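Local coordinates for outer membrane protein assembly factor BamA (Haemophilus ducreyi, PDB 4K3C) that probably assembles and inserts beta-barrel proteins into the outer membrane as part of the Bam complex, here represented by its barrel domain and two POTRA domains, at residues A[345-356]-A[368-379]. Sequence-based numbering, arbitrary orientation.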
ATOM      1  N   LYS A 345     -16.675   4.763  23.452  1.00 60.93           N
ATOM      2  CA  LYS A 345     -17.438   5.830  22.745  1.00 54.14           C
ATOM      3  C   LYS A 345     -16.651   7.018  22.149  1.00 49.91           C
ATOM      4  O   LYS A 345     -16.761   8.158  22.634  1.00 41.14           O
ATOM      5  CB  LYS A 345     -18.541   6.403  23.653  1.00 45.52           C
ATOM      6  CG  LYS A 345     -19.930   5.871  23.375  1.00 53.84           C
ATOM      7  CD  LYS A 345     -20.914   6.336  24.439  1.00 62.78           C
ATOM      8  CE  LYS A 345     -22.265   5.663  24.282  1.00 61.37           C
ATOM      9  NZ  LYS A 345     -23.269   6.564  23.663  1.00 59.25           N
ATOM     10  N   TYR A 346     -15.898   6.772  21.082  1.00 39.26           N
ATOM     11  CA  TYR A 346     -15.070   7.826  20.496  1.00 40.18           C
ATOM     12  C   TYR A 346     -14.942   7.646  18.978  1.00 51.17           C
ATOM     13  O   TYR A 346     -15.444   6.665  18.411  1.00 50.87           O
ATOM     14  CB  TYR A 346     -13.687   7.817  21.143  1.00 46.91           C
ATOM     15  CG  TYR A 346     -12.878   6.561  20.831  1.00 54.75           C
ATOM     16  CD1 TYR A 346     -13.091   5.371  21.538  1.00 58.62           C
ATOM     17  CD2 TYR A 346     -11.914   6.558  19.824  1.00 52.99           C
ATOM     18  CE1 TYR A 346     -12.363   4.215  21.255  1.00 56.36           C
ATOM     19  CE2 TYR A 346     -11.182   5.402  19.538  1.00 61.34           C
ATOM     20  CZ  TYR A 346     -11.412   4.234  20.258  1.00 56.24           C
ATOM     21  OH  TYR A 346     -10.681   3.096  19.979  1.00 49.27           O
ATOM     22  N   TYR A 347     -14.277   8.591  18.315  1.00 55.94           N
ATOM     23  CA  TYR A 347     -14.028   8.466  16.877  1.00 50.43           C
ATOM     24  C   TYR A 347     -12.693   9.042  16.490  1.00 50.05           C
ATOM     25  O   TYR A 347     -12.189   9.933  17.158  1.00 59.55           O
ATOM     26  CB  TYR A 347     -15.122   9.125  16.039  1.00 41.98           C
ATOM     27  CG  TYR A 347     -15.439  10.543  16.422  1.00 46.46           C
ATOM     28  CD1 TYR A 347     -14.663  11.610  15.959  1.00 39.99           C
ATOM     29  CD2 TYR A 347     -16.537  10.829  17.230  1.00 52.76           C
ATOM     30  CE1 TYR A 347     -14.971  12.936  16.304  1.00 36.09           C
ATOM     31  CE2 TYR A 347     -16.850  12.140  17.581  1.00 55.74           C
ATOM     32  CZ  TYR A 347     -16.063  13.189  17.120  1.00 49.29           C
ATOM     33  OH  TYR A 347     -16.386  14.477  17.485  1.00 51.86           O
ATOM     34  N   GLN A 348     -12.122   8.524  15.411  1.00 37.46           N
ATOM     35  CA  GLN A 348     -10.848   9.015  14.922  1.00 37.79           C
ATOM     36  C   GLN A 348     -10.964   9.285  13.416  1.00 42.15           C
ATOM     37  O   GLN A 348     -11.688   8.592  12.726  1.00 51.78           O
ATOM     38  CB  GLN A 348      -9.728   8.013  15.232  1.00 37.58           C
ATOM     39  CG  GLN A 348      -9.803   7.399  16.634  1.00 51.72           C
ATOM     40  CD  GLN A 348      -8.479   6.789  17.110  1.00 66.02           C
ATOM     41  OE1 GLN A 348      -8.294   5.565  17.095  1.00 64.17           O
ATOM     42  NE2 GLN A 348      -7.560   7.647  17.554  1.00 74.84           N
ATOM     43  N   VAL A 349     -10.266  10.303  12.917  1.00 42.61           N
ATOM     44  CA  VAL A 349     -10.247  10.622  11.490  1.00 38.97           C
ATOM     45  C   VAL A 349      -8.872  11.185  11.132  1.00 33.74           C
ATOM     46  O   VAL A 349      -8.317  11.951  11.911  1.00 33.98           O
ATOM     47  CB  VAL A 349     -11.370  11.630  11.126  1.00 49.91           C
ATOM     48  CG1 VAL A 349     -11.200  12.942  11.889  1.00 38.05           C
ATOM     49  CG2 VAL A 349     -11.409  11.885   9.630  1.00 55.52           C
ATOM     50  N   GLY A 350      -8.313  10.789   9.983  1.00 28.44           N
ATOM     51  CA  GLY A 350      -6.948  11.152   9.605  1.00 34.43           C
ATOM     52  C   GLY A 350      -6.757  11.448   8.117  1.00 48.28           C
ATOM     53  O   GLY A 350      -7.507  10.948   7.270  1.00 55.92           O
ATOM     54  N   THR A 351      -5.724  12.194   7.767  1.00 42.44           N
ATOM     55  CA  THR A 351      -5.494  12.515   6.380  1.00 41.34           C
ATOM     56  C   THR A 351      -4.066  12.765   6.099  1.00 47.98           C
ATOM     57  O   THR A 351      -3.528  13.672   6.639  1.00 54.12           O
ATOM     58  CB  THR A 351      -6.166  13.810   6.036  1.00 48.48           C
ATOM     59  OG1 THR A 351      -7.447  13.831   6.634  1.00 61.44           O
ATOM     60  CG2 THR A 351      -6.348  13.935   4.568  1.00 32.37           C
ATOM     61  N   ASN A 352      -3.457  11.998   5.215  1.00 48.87           N
ATOM     62  CA  ASN A 352      -2.112  12.287   4.782  1.00 50.79           C
ATOM     63  C   ASN A 352      -2.013  12.496   3.322  1.00 59.73           C
ATOM     64  O   ASN A 352      -2.882  12.151   2.588  1.00 73.27           O
ATOM     65  CB  ASN A 352      -1.160  11.179   5.112  1.00 51.47           C
ATOM     66  CG  ASN A 352      -1.433  10.588   6.381  1.00 44.38           C
ATOM     67  OD1 ASN A 352      -2.189   9.660   6.452  1.00 50.73           O
ATOM     68  ND2 ASN A 352      -0.835  11.106   7.422  1.00 38.01           N
ATOM     69  N   PHE A 353      -0.880  13.029   2.925  1.00 60.35           N
ATOM     70  CA  PHE A 353      -0.651  13.526   1.619  1.00 56.69           C
ATOM     71  C   PHE A 353       0.819  13.467   1.485  1.00 51.90           C
ATOM     72  O   PHE A 353       1.514  13.845   2.372  1.00 61.83           O
ATOM     73  CB  PHE A 353      -1.085  14.973   1.610  1.00 67.85           C
ATOM     74  CG  PHE A 353      -0.558  15.757   0.478  1.00 76.08           C
ATOM     75  CD1 PHE A 353      -0.794  15.373  -0.806  1.00 71.85           C
ATOM     76  CD2 PHE A 353       0.150  16.899   0.699  1.00 84.72           C
ATOM     77  CE1 PHE A 353      -0.314  16.093  -1.845  1.00 73.83           C
ATOM     78  CE2 PHE A 353       0.624  17.620  -0.340  1.00 88.36           C
ATOM     79  CZ  PHE A 353       0.392  17.213  -1.616  1.00 85.03           C
ATOM     80  N   SER A 354       1.297  12.968   0.375  1.00 47.61           N
ATOM     81  CA  SER A 354       2.678  13.107   0.047  1.00 57.38           C
ATOM     82  C   SER A 354       2.677  13.264  -1.441  1.00 62.20           C
ATOM     83  O   SER A 354       1.955  12.580  -2.117  1.00 51.74           O
ATOM     84  CB  SER A 354       3.454  11.890   0.463  1.00 49.51           C
ATOM     85  OG  SER A 354       3.106  10.820  -0.364  1.00 52.38           O
ATOM     86  N   GLY A 355       3.454  14.214  -1.929  1.00 62.51           N
ATOM     87  CA  GLY A 355       3.550  14.522  -3.330  1.00 46.04           C
ATOM     88  C   GLY A 355       4.939  14.931  -3.712  1.00 40.66           C
ATOM     89  O   GLY A 355       5.705  15.406  -2.922  1.00 32.33           O
ATOM     90  N   TYR A 356       5.246  14.725  -4.967  1.00 40.69           N
ATOM     91  CA  TYR A 356       6.577  14.951  -5.511  1.00 41.25           C
ATOM     92  C   TYR A 356       6.527  15.776  -6.802  1.00 47.98           C
ATOM     93  O   TYR A 356       5.748  15.490  -7.714  1.00 59.57           O
ATOM     94  CB  TYR A 356       7.294  13.619  -5.772  1.00 46.32           C
ATOM     95  CG  TYR A 356       7.569  12.784  -4.539  1.00 53.78           C
ATOM     96  CD1 TYR A 356       6.538  12.161  -3.855  1.00 53.77           C
ATOM     97  CD2 TYR A 356       8.865  12.587  -4.082  1.00 60.70           C
ATOM     98  CE1 TYR A 356       6.777  11.395  -2.733  1.00 49.45           C
ATOM     99  CE2 TYR A 356       9.115  11.812  -2.959  1.00 60.59           C
ATOM    100  CZ  TYR A 356       8.058  11.221  -2.291  1.00 51.18           C
ATOM    101  OH  TYR A 356       8.274  10.460  -1.176  1.00 45.92           O
ATOM    102  N   ALA A 368       9.837  17.629  -2.655  1.00 49.47           N
ATOM    103  CA  ALA A 368       8.803  16.791  -2.055  1.00 46.30           C
ATOM    104  C   ALA A 368       8.208  17.457  -0.833  1.00 41.67           C
ATOM    105  O   ALA A 368       8.887  18.185  -0.109  1.00 37.17           O
ATOM    106  CB  ALA A 368       9.347  15.433  -1.698  1.00 44.61           C
ATOM    107  N   THR A 369       6.920  17.212  -0.623  1.00 42.86           N
ATOM    108  CA  THR A 369       6.185  17.810   0.479  1.00 48.80           C
ATOM    109  C   THR A 369       5.281  16.731   1.051  1.00 41.28           C
ATOM    110  O   THR A 369       4.895  15.822   0.333  1.00 36.20           O
ATOM    111  CB  THR A 369       5.335  19.026   0.015  1.00 62.71           C
ATOM    112  OG1 THR A 369       4.187  18.569  -0.716  1.00 62.35           O
ATOM    113  CG2 THR A 369       6.166  19.974  -0.868  1.00 57.30           C
ATOM    114  N   LYS A 370       4.974  16.826   2.344  1.00 44.84           N
ATOM    115  CA  LYS A 370       4.161  15.833   3.058  1.00 46.10           C
ATOM    116  C   LYS A 370       3.377  16.577   4.129  1.00 50.49           C
ATOM    117  O   LYS A 370       3.888  17.530   4.736  1.00 44.13           O
ATOM    118  CB  LYS A 370       5.050  14.782   3.742  1.00 36.88           C
ATOM    119  CG  LYS A 370       5.984  14.033   2.807  1.00 47.07           C
ATOM    120  CD  LYS A 370       6.955  13.130   3.567  1.00 48.05           C
ATOM    121  CE  LYS A 370       7.663  12.120   2.625  1.00 64.32           C
ATOM    122  NZ  LYS A 370       8.624  12.698   1.617  1.00 60.02           N
ATOM    123  N   GLY A 371       2.144  16.153   4.367  1.00 47.99           N
ATOM    124  CA  GLY A 371       1.335  16.762   5.408  1.00 51.30           C
ATOM    125  C   GLY A 371       0.377  15.755   6.011  1.00 49.99           C
ATOM    126  O   GLY A 371      -0.182  14.932   5.303  1.00 45.41           O
ATOM    127  N   GLY A 372       0.182  15.815   7.318  1.00 48.37           N
ATOM    128  CA  GLY A 372      -0.741  14.912   7.961  1.00 27.52           C
ATOM    129  C   GLY A 372      -1.573  15.580   9.029  1.00 42.58           C
ATOM    130  O   GLY A 372      -1.094  16.447   9.752  1.00 50.35           O
ATOM    131  N   LEU A 373      -2.828  15.161   9.131  1.00 31.23           N
ATOM    132  CA  LEU A 373      -3.768  15.729  10.068  1.00 35.21           C
ATOM    133  C   LEU A 373      -4.462  14.584  10.774  1.00 50.37           C
ATOM    134  O   LEU A 373      -4.962  13.662  10.126  1.00 59.36           O
ATOM    135  CB  LEU A 373      -4.790  16.526   9.288  1.00 55.21           C
ATOM    136  CG  LEU A 373      -5.127  17.945   9.718  1.00 72.93           C
ATOM    137  CD1 LEU A 373      -5.858  18.626   8.562  1.00 70.73           C
ATOM    138  CD2 LEU A 373      -5.986  17.940  10.991  1.00 81.98           C
ATOM    139  N   ALA A 374      -4.487  14.640  12.102  1.00 51.06           N
ATOM    140  CA  ALA A 374      -5.069  13.574  12.918  1.00 38.19           C
ATOM    141  C   ALA A 374      -5.921  14.165  14.015  1.00 46.86           C
ATOM    142  O   ALA A 374      -5.483  15.053  14.736  1.00 62.53           O
ATOM    143  CB  ALA A 374      -3.990  12.744  13.535  1.00 28.49           C
ATOM    144  N   TYR A 375      -7.130  13.655  14.169  1.00 40.09           N
ATOM    145  CA  TYR A 375      -8.024  14.207  15.160  1.00 36.95           C
ATOM    146  C   TYR A 375      -8.928  13.151  15.771  1.00 40.08           C
ATOM    147  O   TYR A 375      -9.563  12.373  15.063  1.00 41.71           O
ATOM    148  CB  TYR A 375      -8.869  15.307  14.542  1.00 30.41           C
ATOM    149  CG  TYR A 375      -9.936  15.809  15.460  1.00 31.36           C
ATOM    150  CD1 TYR A 375      -9.615  16.430  16.649  1.00 44.47           C
ATOM    151  CD2 TYR A 375     -11.268  15.657  15.144  1.00 42.17           C
ATOM    152  CE1 TYR A 375     -10.600  16.902  17.502  1.00 46.40           C
ATOM    153  CE2 TYR A 375     -12.265  16.115  15.985  1.00 45.25           C
ATOM    154  CZ  TYR A 375     -11.924  16.744  17.159  1.00 48.68           C
ATOM    155  OH  TYR A 375     -12.917  17.200  17.989  1.00 53.57           O
ATOM    156  N   THR A 376      -8.980  13.139  17.097  1.00 42.29           N
ATOM    157  CA  THR A 376      -9.872  12.260  17.822  1.00 41.73           C
ATOM    158  C   THR A 376     -10.766  13.102  18.690  1.00 42.15           C
ATOM    159  O   THR A 376     -10.319  14.069  19.290  1.00 44.69           O
ATOM    160  CB  THR A 376      -9.101  11.303  18.786  1.00 44.22           C
ATOM    161  OG1 THR A 376      -7.980  10.725  18.113  1.00 55.99           O
ATOM    162  CG2 THR A 376     -10.006  10.174  19.290  1.00 34.24           C
ATOM    163  N   ASN A 377     -12.033  12.730  18.762  1.00 48.57           N
ATOM    164  CA  ASN A 377     -12.832  13.099  19.922  1.00 55.01           C
ATOM    165  C   ASN A 377     -13.802  12.016  20.361  1.00 54.39           C
ATOM    166  O   ASN A 377     -13.940  10.968  19.711  1.00 47.29           O
ATOM    167  CB  ASN A 377     -13.550  14.439  19.766  1.00 50.16           C
ATOM    168  CG  ASN A 377     -13.516  15.256  21.053  1.00 52.32           C
ATOM    169  OD1 ASN A 377     -14.368  15.107  21.933  1.00 49.28           O
ATOM    170  ND2 ASN A 377     -12.508  16.104  21.177  1.00 58.85           N
ATOM    171  N   SER A 378     -14.463  12.297  21.477  1.00 48.21           N
ATOM    172  CA  SER A 378     -15.315  11.337  22.136  1.00 56.44           C
ATOM    173  C   SER A 378     -16.699  11.937  22.298  1.00 48.95           C
ATOM    174  O   SER A 378     -16.934  13.057  21.880  1.00 46.09           O
ATOM    175  CB  SER A 378     -14.721  10.980  23.500  1.00 60.40           C
ATOM    176  OG  SER A 378     -14.421  12.151  24.244  1.00 57.53           O
ATOM    177  N   PHE A 379     -17.606  11.188  22.912  1.00 38.09           N
ATOM    178  CA  PHE A 379     -18.987  11.602  23.045  1.00 41.25           C
ATOM    179  C   PHE A 379     -19.655  10.693  24.065  1.00 43.63           C
ATOM    180  O   PHE A 379     -19.035   9.760  24.560  1.00 44.56           O
ATOM    181  CB  PHE A 379     -19.706  11.528  21.694  1.00 39.20           C
ATOM    182  CG  PHE A 379     -19.588  10.195  21.009  1.00 53.01           C
ATOM    183  CD1 PHE A 379     -18.523   9.918  20.174  1.00 50.06           C
ATOM    184  CD2 PHE A 379     -20.555   9.213  21.199  1.00 52.29           C
ATOM    185  CE1 PHE A 379     -18.426   8.689  19.550  1.00 51.29           C
ATOM    186  CE2 PHE A 379     -20.465   7.976  20.583  1.00 42.84           C
ATOM    187  CZ  PHE A 379     -19.407   7.712  19.761  1.00 49.57           C
TER
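The Tyr347 ring covers Asn377 O, the acceptor of its own backbone N: Tyr347 N donates to Asn377 O at 2.8 Å, and this oxygen lies 3.5 Å from the plane of the Tyr347 ring, over its centre. A chi1 of 51°, which sets CG between the backbone N and the carbonyl carbon, swings the ring across toward 368-379. There Tyr347 CD2 lies 3.7 Å from Phe379 CD1; with planes only 16° apart and neither ring over the other, this is a rim-to-rim pair, not a stack. Phe379 in turn carries the CB of Lys345 over its face, a CH-pi contact 4.3 Å from the ring centroid. On the face bearing Gln348, Thr376 and Tyr356, Gln348 NE2 donates a hydrogen bond to Thr376 OG1 (3.2 Å), the acceptor lying close to the Gln348 amide plane, and Ala368 CB packs over the Tyr356 ring. Paired backbone hydrogen bonds such as Val349 with Tyr375, and an axis angle of 179°, show antiparallel pairing; being consecutive, the strands form a beta hairpin in the Omp85 barrel wall. Strand 328-338 shares backbone hydrogen bonds with alternate residues from Tyr346 to Ser354, and Ser354 OG is hydrogen-bonded to Ser330 OG; strand 430-440 borders 368-379, where Leu373 touches Val432.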